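Local coordinates for putative Lipoprotein (Shewanella oneidensis, PDB 3U24) that is of unknown function but binds zinc and probably shares the fold of zinc-dependent metallopeptidases, at residues K346-R351 against T375-T380; K337-L342 against R447-E452; V314-F319 against T380-M385; A442-R447 against E530-R535. All coordinates share one frame; numbering follows the deposited sequence. Where two conformers were deposited one is given.

Interaction 1: K346-R351 against T375-T380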
loop_
_atom_site.group_PDB
_atom_site.type_symbol
_atom_site.label_atom_id
_atom_site.label_comp_id
_atom_site.label_asym_id
_atom_site.label_seq_id
_atom_site.Cartn_x
_atom_site.Cartn_y
_atom_site.Cartn_z
ATOM N N LYS A 346 3.974 10.734 23.792
ATOM C CA LYS A 346 4.137 10.638 22.346
ATOM C C LYS A 346 2.846 11.194 21.702
ATOM O O LYS A 346 2.138 10.464 20.973
ATOM C CB LYS A 346 4.428 9.183 21.919
ATOM C CG LYS A 346 5.855 8.714 22.217
ATOM C CD LYS A 346 6.041 7.202 22.074
ATOM C CE LYS A 346 7.206 6.679 22.921
ATOM N NZ LYS A 346 7.336 5.186 22.935
ATOM N N PRO A 347 2.538 12.501 21.957
ATOM C CA PRO A 347 1.260 13.036 21.503
ATOM C C PRO A 347 1.281 13.207 19.977
ATOM O O PRO A 347 2.267 13.719 19.432
ATOM C CB PRO A 347 1.189 14.389 22.212
ATOM C CG PRO A 347 2.608 14.841 22.250
ATOM C CD PRO A 347 3.454 13.592 22.350
ATOM N N LEU A 348 0.213 12.780 19.300
ATOM C CA LEU A 348 0.183 12.796 17.839
ATOM C C LEU A 348 -0.154 14.176 17.337
ATOM O O LEU A 348 -1.167 14.753 17.726
ATOM C CB LEU A 348 -0.845 11.788 17.321
ATOM C CG LEU A 348 -1.027 11.619 15.805
ATOM C CD1 LEU A 348 0.281 11.439 15.044
ATOM C CD2 LEU A 348 -1.980 10.450 15.574
ATOM N N VAL A 349 0.674 14.694 16.445
ATOM C CA VAL A 349 0.479 16.035 15.927
ATOM C C VAL A 349 -0.345 16.022 14.648
ATOM O O VAL A 349 0.112 15.509 13.626
ATOM C CB VAL A 349 1.825 16.710 15.583
ATOM C CG1 VAL A 349 1.563 18.098 14.976
ATOM C CG2 VAL A 349 2.728 16.773 16.821
ATOM N N VAL A 350 -1.535 16.618 14.677
ATOM C CA VAL A 350 -2.322 16.678 13.466
ATOM C C VAL A 350 -1.829 17.869 12.720
ATOM O O VAL A 350 -1.651 18.917 13.300
ATOM C CB VAL A 350 -3.817 16.853 13.716
ATOM C CG1 VAL A 350 -4.556 16.807 12.388
ATOM C CG2 VAL A 350 -4.332 15.769 14.642
ATOM N N ARG A 351 -1.587 17.694 11.430
ATOM C CA ARG A 351 -1.158 18.786 10.578
ATOM C C ARG A 351 -1.930 18.730 9.284
ATOM O O ARG A 351 -2.309 17.664 8.791
ATOM C CB ARG A 351 0.358 18.744 10.292
ATOM C CG ARG A 351 0.750 18.420 8.845
ATOM C CD ARG A 351 2.259 18.302 8.664
ATOM N NE ARG A 351 2.613 17.246 7.713
ATOM C CZ ARG A 351 3.852 16.812 7.478
ATOM N NH1 ARG A 351 4.050 15.819 6.612
ATOM N NH2 ARG A 351 4.896 17.353 8.099
ATOM N N THR A 375 6.971 12.401 13.109
ATOM C CA THR A 375 5.763 11.667 12.686
ATOM C C THR A 375 4.543 12.541 12.820
ATOM O O THR A 375 4.294 13.050 13.896
ATOM C CB THR A 375 5.522 10.388 13.543
ATOM O OG1 THR A 375 6.692 9.556 13.518
ATOM C CG2 THR A 375 4.320 9.579 13.006
ATOM N N TYR A 376 3.776 12.688 11.739
ATOM C CA TYR A 376 2.512 13.452 11.739
ATOM C C TYR A 376 1.262 12.687 11.246
ATOM O O TYR A 376 1.360 11.717 10.505
ATOM C CB TYR A 376 2.632 14.674 10.821
ATOM C CG TYR A 376 3.857 15.507 11.036
ATOM C CD1 TYR A 376 3.850 16.575 11.938
ATOM C CD2 TYR A 376 5.031 15.250 10.324
ATOM C CE1 TYR A 376 4.985 17.352 12.132
ATOM C CE2 TYR A 376 6.172 16.028 10.516
ATOM C CZ TYR A 376 6.142 17.072 11.418
ATOM O OH TYR A 376 7.276 17.826 11.617
ATOM N N TYR A 377 0.083 13.195 11.617
ATOM C CA TYR A 377 -1.183 12.810 10.997
ATOM C C TYR A 377 -1.557 13.892 9.981
ATOM O O TYR A 377 -2.034 14.974 10.351
ATOM C CB TYR A 377 -2.262 12.664 12.071
ATOM C CG TYR A 377 -3.586 12.034 11.672
ATOM C CD1 TYR A 377 -3.749 11.337 10.488
ATOM C CD2 TYR A 377 -4.661 12.077 12.544
ATOM C CE1 TYR A 377 -4.962 10.747 10.163
ATOM C CE2 TYR A 377 -5.869 11.482 12.250
ATOM C CZ TYR A 377 -6.021 10.814 11.061
ATOM O OH TYR A 377 -7.237 10.260 10.763
ATOM N N ASN A 378 -1.310 13.587 8.712
ATOM C CA ASN A 378 -1.657 14.444 7.579
ATOM C C ASN A 378 -3.156 14.386 7.284
ATOM O O ASN A 378 -3.671 13.361 6.861
ATOM C CB ASN A 378 -0.896 14.014 6.325
ATOM C CG ASN A 378 0.599 14.160 6.472
ATOM O OD1 ASN A 378 1.085 15.169 6.974
ATOM N ND2 ASN A 378 1.344 13.147 6.031
ATOM N N VAL A 379 -3.847 15.493 7.515
ATOM C CA VAL A 379 -5.278 15.577 7.276
ATOM C C VAL A 379 -5.444 16.736 6.312
ATOM O O VAL A 379 -5.055 17.860 6.653
ATOM C CB VAL A 379 -6.017 15.893 8.583
ATOM C CG1 VAL A 379 -7.458 16.282 8.304
ATOM C CG2 VAL A 379 -5.952 14.695 9.523
ATOM N N THR A 380 -5.967 16.476 5.115
ATOM C CA THR A 380 -6.080 17.533 4.097
ATOM C C THR A 380 -7.284 18.422 4.309
ATOM O O THR A 380 -8.420 17.917 4.183
ATOM C CB THR A 380 -6.170 16.983 2.660
ATOM O OG1 THR A 380 -5.077 16.076 2.466
ATOM C CG2 THR A 380 -6.098 18.155 1.615
#
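Two parallel strands of a small three-stranded mixed sheet meet here, V350 pairing with Y377 and R351 with N378. The ladder runs from Y377 N to V349 O (3.1 Å), R351 N to Y377 O (3.0 Å) and V379 N to R351 O (3.0 Å). On one face R351 does most of the work. Its chain bends at chi3, which sets NE toward N378; the guanidinium lies on the Y376 ring, planes 23° apart, with NH2 over the rim 3.0 Å from Y376 CE2. R351 CZ is 4.0 Å from the Y376 ring centroid, an off-centre cation-pi contact. At the guanidinium edge R351 NE bonds N378 OD1 at 2.7 Å, while NH1 adds a weak bond. An alanine at R351 would probably leave N378 OD1 without these donors and uncover that side of the Y376 ring. On the other face V350 CG1 touches V379 CG2 (3.8 Å), and L348 CG rests 4.1 Å from Y377 CB. That face packs on helix 319-337, and Y377 OH bonds N406. A small mixed sheet beside the helix carrying the HE pair H408-E409, with H414 just beyond it, is consistent with the zincin-like fold of clan MA.

Interaction 2: K337-L342 against R447-E452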
loop_
_atom_site.group_PDB
_atom_site.type_symbol
_atom_site.label_atom_id
_atom_site.label_comp_id
_atom_site.label_asym_id
_atom_site.label_seq_id
_atom_site.Cartn_x
_atom_site.Cartn_y
_atom_site.Cartn_z
ATOM N N LYS A 337 -11.228 1.826 28.635
ATOM C CA LYS A 337 -11.643 0.444 28.371
ATOM C C LYS A 337 -10.484 -0.543 28.424
ATOM O O LYS A 337 -10.667 -1.742 28.200
ATOM C CB LYS A 337 -12.343 0.359 26.997
ATOM C CG LYS A 337 -13.590 1.229 26.916
ATOM C CD LYS A 337 -14.750 0.589 27.642
ATOM C CE LYS A 337 -15.876 1.581 27.934
ATOM N NZ LYS A 337 -17.070 0.790 28.360
ATOM N N ASN A 338 -9.282 -0.048 28.708
ATOM C CA ASN A 338 -8.125 -0.919 28.816
ATOM C C ASN A 338 -7.835 -1.733 27.582
ATOM O O ASN A 338 -7.536 -2.912 27.666
ATOM C CB ASN A 338 -8.318 -1.889 29.975
ATOM C CG ASN A 338 -7.866 -1.293 31.253
ATOM O OD1 ASN A 338 -6.738 -0.787 31.331
ATOM N ND2 ASN A 338 -8.716 -1.320 32.247
ATOM N N ILE A 339 -7.901 -1.093 26.433
ATOM C CA ILE A 339 -7.712 -1.769 25.182
ATOM C C ILE A 339 -6.204 -1.993 24.881
ATOM O O ILE A 339 -5.806 -3.070 24.475
ATOM C CB ILE A 339 -8.439 -0.960 24.127
ATOM C CG1 ILE A 339 -9.949 -1.151 24.377
ATOM C CG2 ILE A 339 -7.977 -1.354 22.725
ATOM C CD1 ILE A 339 -10.850 -0.423 23.397
ATOM N N VAL A 340 -5.372 -0.995 25.143
ATOM C CA VAL A 340 -3.938 -1.091 24.860
ATOM C C VAL A 340 -3.242 0.072 25.565
ATOM O O VAL A 340 -3.795 1.138 25.643
ATOM C CB VAL A 340 -3.680 -1.047 23.323
ATOM C CG1 VAL A 340 -3.909 0.352 22.795
ATOM C CG2 VAL A 340 -2.294 -1.525 22.980
ATOM N N THR A 341 -2.054 -0.123 26.110
ATOM C CA THR A 341 -1.327 0.978 26.745
ATOM C C THR A 341 -0.925 2.008 25.694
ATOM O O THR A 341 -0.280 1.672 24.710
ATOM C CB THR A 341 -0.044 0.488 27.461
ATOM O OG1 THR A 341 -0.373 -0.539 28.400
ATOM C CG2 THR A 341 0.701 1.669 28.205
ATOM N N LEU A 342 -1.291 3.252 25.918
ATOM C CA LEU A 342 -0.816 4.375 25.122
ATOM C C LEU A 342 0.140 5.246 25.946
ATOM O O LEU A 342 -0.071 5.404 27.120
ATOM C CB LEU A 342 -2.013 5.224 24.697
ATOM C CG LEU A 342 -3.057 4.508 23.865
ATOM C CD1 LEU A 342 -4.278 5.415 23.710
ATOM C CD2 LEU A 342 -2.446 4.098 22.524
ATOM N N ARG A 447 -13.349 -2.799 14.150
ATOM C CA ARG A 447 -14.302 -3.756 14.649
ATOM C C ARG A 447 -14.190 -3.913 16.168
ATOM O O ARG A 447 -15.187 -3.841 16.899
ATOM C CB ARG A 447 -14.112 -5.070 13.890
ATOM C CG ARG A 447 -14.740 -6.307 14.487
ATOM C CD ARG A 447 -16.226 -6.373 14.355
ATOM N NE ARG A 447 -16.598 -6.509 12.943
ATOM C CZ ARG A 447 -17.758 -7.003 12.482
ATOM N NH1 ARG A 447 -18.714 -7.443 13.329
ATOM N NH2 ARG A 447 -17.932 -7.054 11.155
HETATM N N MSE A 448 -12.963 -4.104 16.635
HETATM C CA MSE A 448 -12.684 -4.283 18.065
HETATM C C MSE A 448 -13.193 -3.077 18.860
HETATM O O MSE A 448 -13.851 -3.261 19.856
HETATM C CB MSE A 448 -11.183 -4.486 18.277
HETATM C CG MSE A 448 -10.758 -4.717 19.702
HETATM SE SE MSE A 448 -10.415 -2.997 20.554
HETATM C CE MSE A 448 -8.783 -2.480 19.564
HETATM N N MSE A 449 -12.909 -1.848 18.423
HETATM C CA MSE A 449 -13.427 -0.658 19.167
HETATM C C MSE A 449 -14.956 -0.624 19.304
HETATM O O MSE A 449 -15.457 -0.318 20.372
HETATM C CB MSE A 449 -12.987 0.652 18.523
HETATM C CG MSE A 449 -11.510 0.871 18.599
HETATM SE SE MSE A 449 -10.969 1.512 20.373
HETATM C CE MSE A 449 -11.252 3.466 20.024
ATOM N N LEU A 450 -15.669 -0.929 18.222
ATOM C CA LEU A 450 -17.109 -0.973 18.279
ATOM C C LEU A 450 -17.573 -2.110 19.166
ATOM O O LEU A 450 -18.485 -1.925 19.991
ATOM C CB LEU A 450 -17.746 -1.107 16.892
ATOM C CG LEU A 450 -17.668 0.046 15.890
ATOM C CD1 LEU A 450 -18.540 -0.267 14.670
ATOM C CD2 LEU A 450 -18.155 1.306 16.499
ATOM N N GLU A 451 -16.958 -3.279 19.023
ATOM C CA GLU A 451 -17.329 -4.424 19.889
ATOM C C GLU A 451 -17.151 -4.089 21.363
ATOM O O GLU A 451 -17.940 -4.569 22.196
ATOM C CB GLU A 451 -16.524 -5.692 19.576
ATOM C CG GLU A 451 -16.834 -6.341 18.223
ATOM C CD GLU A 451 -16.024 -7.602 17.952
ATOM O OE1 GLU A 451 -15.020 -7.863 18.673
ATOM O OE2 GLU A 451 -16.400 -8.350 17.013
ATOM N N GLU A 452 -16.140 -3.270 21.676
ATOM C CA GLU A 452 -15.839 -2.904 23.080
ATOM C C GLU A 452 -16.687 -1.732 23.551
ATOM O O GLU A 452 -16.521 -1.248 24.674
ATOM C CB GLU A 452 -14.351 -2.537 23.270
ATOM C CG GLU A 452 -13.382 -3.687 23.174
ATOM C CD GLU A 452 -13.752 -4.848 24.079
ATOM O OE1 GLU A 452 -13.852 -4.633 25.318
ATOM O OE2 GLU A 452 -13.940 -5.983 23.547
#
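K337 bends at chi2 (-77°), and its CD comes 3.9 Å from E452 O, just past the end of helix 435-451. N338 then takes positive phi and closes its helix with a Schellman motif, which turns the chain so that I339 faces helix 435-451. I339 carries the contact with both branches, while its backbone O bonds H552 of helix 548-555. CG2 presses on M448 CE at 3.5 Å, tighter than usual van der Waals contact, and CD1 at the end of the extended branch meets M449 SE at 3.6 Å. I339 CD1 also reaches M448 SE (3.9 Å) and E452 CB (4.1 Å). Both methionines are selenomethionine in the model, folded at chi2 and chi3. An alanine at I339 would probably open a gap between this loop and the two selenomethionines, leaving M448 CE and M449 SE without the carbons they meet. F333 and P412 also pack against this cluster. With no hydrogen bond crossing between the segments, the fit rests on apolar contact and shape.

Interaction 3: V314-F319 against T380-M385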
loop_
_atom_site.group_PDB
_atom_site.type_symbol
_atom_site.label_atom_id
_atom_site.label_comp_id
_atom_site.label_asym_id
_atom_site.label_seq_id
_atom_site.Cartn_x
_atom_site.Cartn_y
_atom_site.Cartn_z
ATOM N N VAL A 314 -19.418 16.833 9.543
ATOM C CA VAL A 314 -18.823 18.039 10.082
ATOM C C VAL A 314 -18.899 19.124 9.021
ATOM O O VAL A 314 -18.853 18.821 7.825
ATOM C CB VAL A 314 -17.351 17.819 10.564
ATOM C CG1 VAL A 314 -16.430 17.524 9.386
ATOM C CG2 VAL A 314 -16.877 19.042 11.330
ATOM N N LYS A 315 -19.052 20.369 9.464
ATOM C CA LYS A 315 -18.971 21.535 8.584
ATOM C C LYS A 315 -17.576 21.568 7.993
ATOM O O LYS A 315 -16.610 21.271 8.670
ATOM C CB LYS A 315 -19.244 22.863 9.331
ATOM C CG LYS A 315 -20.704 23.319 9.351
ATOM C CD LYS A 315 -20.964 24.420 10.390
ATOM C CE LYS A 315 -21.599 23.871 11.690
ATOM N NZ LYS A 315 -21.270 24.665 12.916
ATOM N N ARG A 316 -17.503 21.948 6.731
ATOM C CA ARG A 316 -16.302 21.879 5.949
ATOM C C ARG A 316 -15.096 22.563 6.579
ATOM O O ARG A 316 -14.037 21.958 6.673
ATOM C CB ARG A 316 -16.615 22.499 4.608
ATOM C CG ARG A 316 -15.448 22.686 3.681
ATOM C CD ARG A 316 -15.871 23.458 2.423
ATOM N NE ARG A 316 -14.763 23.449 1.482
ATOM C CZ ARG A 316 -14.773 24.017 0.286
ATOM N NH1 ARG A 316 -15.861 24.648 -0.156
ATOM N NH2 ARG A 316 -13.685 23.944 -0.471
ATOM N N ASP A 317 -15.266 23.812 6.991
ATOM C CA ASP A 317 -14.176 24.607 7.552
ATOM C C ASP A 317 -13.693 24.074 8.938
ATOM O O ASP A 317 -12.600 24.406 9.369
ATOM C CB ASP A 317 -14.591 26.091 7.637
ATOM C CG ASP A 317 -14.586 26.828 6.255
ATOM O OD1 ASP A 317 -14.227 26.244 5.204
ATOM O OD2 ASP A 317 -14.946 28.032 6.234
ATOM N N ASP A 318 -14.485 23.214 9.590
ATOM C CA ASP A 318 -14.101 22.589 10.852
ATOM C C ASP A 318 -13.544 21.167 10.745
ATOM O O ASP A 318 -13.383 20.507 11.742
ATOM C CB ASP A 318 -15.292 22.593 11.809
ATOM C CG ASP A 318 -15.751 24.000 12.137
ATOM O OD1 ASP A 318 -14.898 24.913 12.175
ATOM O OD2 ASP A 318 -16.971 24.185 12.336
ATOM N N PHE A 319 -13.246 20.710 9.544
ATOM C CA PHE A 319 -12.870 19.333 9.319
ATOM C C PHE A 319 -11.627 18.976 10.171
ATOM O O PHE A 319 -11.636 18.022 10.951
ATOM C CB PHE A 319 -12.608 19.095 7.823
ATOM C CG PHE A 319 -12.264 17.675 7.494
ATOM C CD1 PHE A 319 -13.230 16.700 7.495
ATOM C CD2 PHE A 319 -10.966 17.314 7.167
ATOM C CE1 PHE A 319 -12.910 15.373 7.197
ATOM C CE2 PHE A 319 -10.634 15.989 6.866
ATOM C CZ PHE A 319 -11.599 15.016 6.902
ATOM N N THR A 380 -5.967 16.476 5.115
ATOM C CA THR A 380 -6.080 17.533 4.097
ATOM C C THR A 380 -7.284 18.422 4.309
ATOM O O THR A 380 -8.420 17.917 4.183
ATOM C CB THR A 380 -6.170 16.983 2.660
ATOM O OG1 THR A 380 -5.077 16.076 2.466
ATOM C CG2 THR A 380 -6.098 18.155 1.615
ATOM N N PRO A 381 -7.041 19.746 4.607
ATOM C CA PRO A 381 -8.190 20.656 4.572
ATOM C C PRO A 381 -8.885 20.631 3.186
ATOM O O PRO A 381 -8.302 20.211 2.145
ATOM C CB PRO A 381 -7.597 22.061 4.932
ATOM C CG PRO A 381 -6.117 21.937 4.840
ATOM C CD PRO A 381 -5.781 20.462 4.959
ATOM N N LEU A 382 -10.148 21.031 3.218
ATOM C CA LEU A 382 -10.973 21.056 2.034
ATOM C C LEU A 382 -10.956 22.500 1.513
ATOM O O LEU A 382 -11.861 23.288 1.769
ATOM C CB LEU A 382 -12.367 20.545 2.394
ATOM C CG LEU A 382 -12.321 19.257 3.215
ATOM C CD1 LEU A 382 -13.703 18.755 3.574
ATOM C CD2 LEU A 382 -11.521 18.210 2.460
ATOM N N ASP A 383 -9.855 22.838 0.856
ATOM C CA ASP A 383 -9.701 24.076 0.090
ATOM C C ASP A 383 -9.212 23.609 -1.266
ATOM O O ASP A 383 -8.608 22.527 -1.371
ATOM C CB ASP A 383 -8.661 25.012 0.729
ATOM C CG ASP A 383 -7.295 24.314 1.007
ATOM O OD1 ASP A 383 -7.060 23.951 2.172
ATOM O OD2 ASP A 383 -6.456 24.129 0.085
ATOM N N GLY A 384 -9.450 24.401 -2.299
ATOM C CA GLY A 384 -9.046 24.025 -3.662
ATOM C C GLY A 384 -10.193 23.348 -4.388
ATOM O O GLY A 384 -10.639 23.818 -5.454
HETATM N N MSE A 385 -10.665 22.246 -3.793
HETATM C CA MSE A 385 -11.913 21.586 -4.191
HETATM C C MSE A 385 -13.072 22.611 -4.405
HETATM O O MSE A 385 -13.116 23.678 -3.777
HETATM C CB MSE A 385 -12.316 20.534 -3.134
HETATM C CG MSE A 385 -11.384 19.288 -3.000
HETATM SE SE MSE A 385 -12.195 17.777 -1.959
HETATM C CE MSE A 385 -10.810 16.400 -2.233
HETATM O O HOH W 1 -15.467 25.975 -2.622
#
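R316 grips the carbonyl of L382 side-on, with two nitrogens on one oxygen: NE lies 2.9 Å and NH2 3.0 Å from L382 O. Both come from the same face of the carbonyl plane, NE tilted 33° from it and NH2 standing higher, 59° out of it. NH2 also makes a weak bond to M385 O, and R316 NH1 donates to a water at 2.8 Å that in turn has a weak bond to the same M385 O. The arginine reaches this far because CG is anti to the backbone N (chi1 173°) and the chain is extended from there to NE. L382 CB lies 3.9 Å from R316 NE. F319 supports the leucine from its own helix: F319 CG is 4.3 Å from L382 CD1, and F319 CD2 is 4.0 Å from T380 O. The arrangement joins two connections: a loop with a short 3-10 turn at 316-317 leading into helix 319-337, and the link from strand 376-379 to helix 387-396. D318 N bonds K315 O and F319 N bonds R316 O within this turn. Further out, helix 387-396 packs N387, A390 and L394 on R316, with L394 also on L382. The R316 side chain lies about 6 Å from that of H313, which together with E391 binds a zinc ion.

Interaction 4: A442-R447 against E530-R535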
loop_
_atom_site.group_PDB
_atom_site.type_symbol
_atom_site.label_atom_id
_atom_site.label_comp_id
_atom_site.label_asym_id
_atom_site.label_seq_id
_atom_site.Cartn_x
_atom_site.Cartn_y
_atom_site.Cartn_z
ATOM N N ALA A 442 -5.132 -2.233 11.309
ATOM C CA ALA A 442 -5.932 -1.027 11.322
ATOM C C ALA A 442 -7.393 -1.362 11.112
ATOM O O ALA A 442 -8.219 -0.824 11.826
ATOM C CB ALA A 442 -5.455 -0.022 10.289
ATOM N N VAL A 443 -7.709 -2.264 10.179
ATOM C CA VAL A 443 -9.118 -2.727 9.955
ATOM C C VAL A 443 -9.706 -3.446 11.172
ATOM O O VAL A 443 -10.836 -3.193 11.595
ATOM C CB VAL A 443 -9.209 -3.592 8.684
ATOM C CG1 VAL A 443 -10.640 -4.106 8.396
ATOM C CG2 VAL A 443 -8.641 -2.798 7.493
ATOM N N TYR A 444 -8.898 -4.302 11.777
ATOM C CA TYR A 444 -9.276 -5.016 13.017
ATOM C C TYR A 444 -9.651 -4.019 14.099
ATOM O O TYR A 444 -10.696 -4.173 14.771
ATOM C CB TYR A 444 -8.163 -5.952 13.466
ATOM C CG TYR A 444 -8.283 -6.371 14.894
ATOM C CD1 TYR A 444 -9.152 -7.382 15.270
ATOM C CD2 TYR A 444 -7.587 -5.705 15.893
ATOM C CE1 TYR A 444 -9.267 -7.742 16.609
ATOM C CE2 TYR A 444 -7.724 -6.052 17.203
ATOM C CZ TYR A 444 -8.570 -7.066 17.563
ATOM O OH TYR A 444 -8.685 -7.407 18.904
ATOM N N THR A 445 -8.895 -2.930 14.230
ATOM C CA THR A 445 -9.211 -2.012 15.337
ATOM C C THR A 445 -10.590 -1.358 15.236
ATOM O O THR A 445 -11.232 -1.085 16.251
ATOM C CB THR A 445 -8.140 -0.937 15.587
ATOM O OG1 THR A 445 -8.047 -0.086 14.447
ATOM C CG2 THR A 445 -6.812 -1.570 15.946
ATOM N N GLU A 446 -11.056 -1.146 14.018
ATOM C CA GLU A 446 -12.377 -0.593 13.821
ATOM C C GLU A 446 -13.444 -1.522 14.455
ATOM O O GLU A 446 -14.298 -1.092 15.236
ATOM C CB GLU A 446 -12.656 -0.390 12.328
ATOM C CG GLU A 446 -11.547 0.318 11.560
ATOM C CD GLU A 446 -11.650 0.148 10.044
ATOM O OE1 GLU A 446 -12.577 -0.549 9.580
ATOM O OE2 GLU A 446 -10.800 0.707 9.311
ATOM N N ARG A 447 -13.349 -2.799 14.150
ATOM C CA ARG A 447 -14.302 -3.756 14.649
ATOM C C ARG A 447 -14.190 -3.913 16.168
ATOM O O ARG A 447 -15.187 -3.841 16.899
ATOM C CB ARG A 447 -14.112 -5.070 13.890
ATOM C CG ARG A 447 -14.740 -6.307 14.487
ATOM C CD ARG A 447 -16.226 -6.373 14.355
ATOM N NE ARG A 447 -16.598 -6.509 12.943
ATOM C CZ ARG A 447 -17.758 -7.003 12.482
ATOM N NH1 ARG A 447 -18.714 -7.443 13.329
ATOM N NH2 ARG A 447 -17.932 -7.054 11.155
ATOM N N GLU A 530 -7.168 -12.748 9.336
ATOM C CA GLU A 530 -6.203 -13.557 10.111
ATOM C C GLU A 530 -6.056 -13.074 11.546
ATOM O O GLU A 530 -5.939 -13.880 12.431
ATOM C CB GLU A 530 -4.818 -13.634 9.447
ATOM C CG GLU A 530 -4.705 -14.598 8.282
ATOM C CD GLU A 530 -3.251 -14.836 7.875
ATOM O OE1 GLU A 530 -2.666 -13.964 7.214
ATOM O OE2 GLU A 530 -2.666 -15.869 8.249
ATOM N N ILE A 531 -6.047 -11.768 11.769
ATOM C CA ILE A 531 -5.914 -11.195 13.115
ATOM C C ILE A 531 -7.143 -11.500 13.993
ATOM O O ILE A 531 -7.003 -11.991 15.141
ATOM C CB ILE A 531 -5.639 -9.668 13.086
ATOM C CG1 ILE A 531 -4.275 -9.382 12.456
ATOM C CG2 ILE A 531 -5.673 -9.074 14.491
ATOM C CD1 ILE A 531 -4.021 -7.907 12.154
ATOM N N TYR A 532 -8.334 -11.250 13.461
ATOM C CA TYR A 532 -9.577 -11.552 14.181
ATOM C C TYR A 532 -9.699 -13.045 14.466
ATOM O O TYR A 532 -9.985 -13.423 15.597
ATOM C CB TYR A 532 -10.826 -11.072 13.406
ATOM C CG TYR A 532 -12.052 -10.961 14.269
ATOM C CD1 TYR A 532 -12.876 -12.067 14.502
ATOM C CD2 TYR A 532 -12.401 -9.746 14.873
ATOM C CE1 TYR A 532 -14.023 -11.962 15.303
ATOM C CE2 TYR A 532 -13.531 -9.627 15.712
ATOM C CZ TYR A 532 -14.332 -10.745 15.937
ATOM O OH TYR A 532 -15.459 -10.631 16.751
ATOM N N ASP A 533 -9.495 -13.892 13.467
ATOM C CA ASP A 533 -9.546 -15.356 13.704
ATOM C C ASP A 533 -8.450 -15.801 14.693
ATOM O O ASP A 533 -8.716 -16.580 15.567
ATOM C CB ASP A 533 -9.413 -16.160 12.415
ATOM C CG ASP A 533 -10.582 -15.928 11.439
ATOM O OD1 ASP A 533 -11.676 -15.445 11.887
ATOM O OD2 ASP A 533 -10.378 -16.238 10.215
ATOM N N PHE A 534 -7.233 -15.291 14.569
ATOM C CA PHE A 534 -6.231 -15.601 15.585
ATOM C C PHE A 534 -6.672 -15.148 16.973
ATOM O O PHE A 534 -6.490 -15.866 17.925
ATOM C CB PHE A 534 -4.862 -14.998 15.256
ATOM C CG PHE A 534 -3.829 -15.186 16.344
ATOM C CD1 PHE A 534 -3.659 -16.430 16.959
ATOM C CD2 PHE A 534 -3.025 -14.142 16.728
ATOM C CE1 PHE A 534 -2.719 -16.604 17.951
ATOM C CE2 PHE A 534 -2.068 -14.310 17.701
ATOM C CZ PHE A 534 -1.928 -15.526 18.343
ATOM N N ARG A 535 -7.272 -13.971 17.084
ATOM C CA ARG A 535 -7.740 -13.532 18.377
ATOM C C ARG A 535 -8.748 -14.515 18.951
ATOM O O ARG A 535 -8.631 -14.914 20.118
ATOM C CB ARG A 535 -8.337 -12.155 18.357
ATOM C CG ARG A 535 -8.764 -11.760 19.748
ATOM C CD ARG A 535 -9.458 -10.437 19.748
ATOM N NE ARG A 535 -10.852 -10.558 19.376
ATOM C CZ ARG A 535 -11.695 -9.547 19.326
ATOM N NH1 ARG A 535 -11.285 -8.297 19.567
ATOM N NH2 ARG A 535 -12.955 -9.786 19.031
#
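The helical segments 442-447 and 530-535 run at 55° between their N-to-C directions, their axes 9.9 Å apart at closest approach, with the CA atoms of Y444 and Y532 6.6 Å apart. Y444 is the centre of the contact. I531 lays CG2 over one face of its ring, 4.0 Å from the centroid in a CH-pi contact displaced toward the CG side. Y532 CD2 comes in at the ring's edge, 4.0 Å from Y444 CD1. At the far end R535 NH1 donates to Y444 OH at 2.8 Å, with the guanidinium plane turned 80° from the ring. R447 joins with its aliphatic part, R447 CG being 3.7 Å from Y532 CE2. Beyond the two segments, Y444 OH also bonds H552 NE2, R447 NE bonds Y465 OH, and E451 takes up the polar ends of R535 and Y532. Around this pair, helix 548-555 covers Y444, I531 and R535 with L548, F551 and F555, and helix 563-571 lies on I531 through V563. Helix 459-485 flanks R447, and helix 401-409 backs A442 and V443 through the zinc ligand H408.

Overall arrangement
Interactions 2 and 4 share helix 435-451 and have centres 11 Å apart; E451, from the helix of interaction 2, ties the two contacts together, and M448 CG packs on R535 NH1 at 3.6 Å. Interactions 1 and 3 share T380, which leads from the sheet into the loop, and V379 CG1 lies 3.5 Å from F319 CE2. The zinc site of H408, H414 and E439 lies among interactions 1, 2 and 4: Y377, Y444 and M449 have side chains about 10, 11 and 13 Å from a bound zinc, probably the one held there, and E446 OE2 bonds H408 ND1. Interactions 2 and 3 are well apart, about 17 Å between nearest atoms.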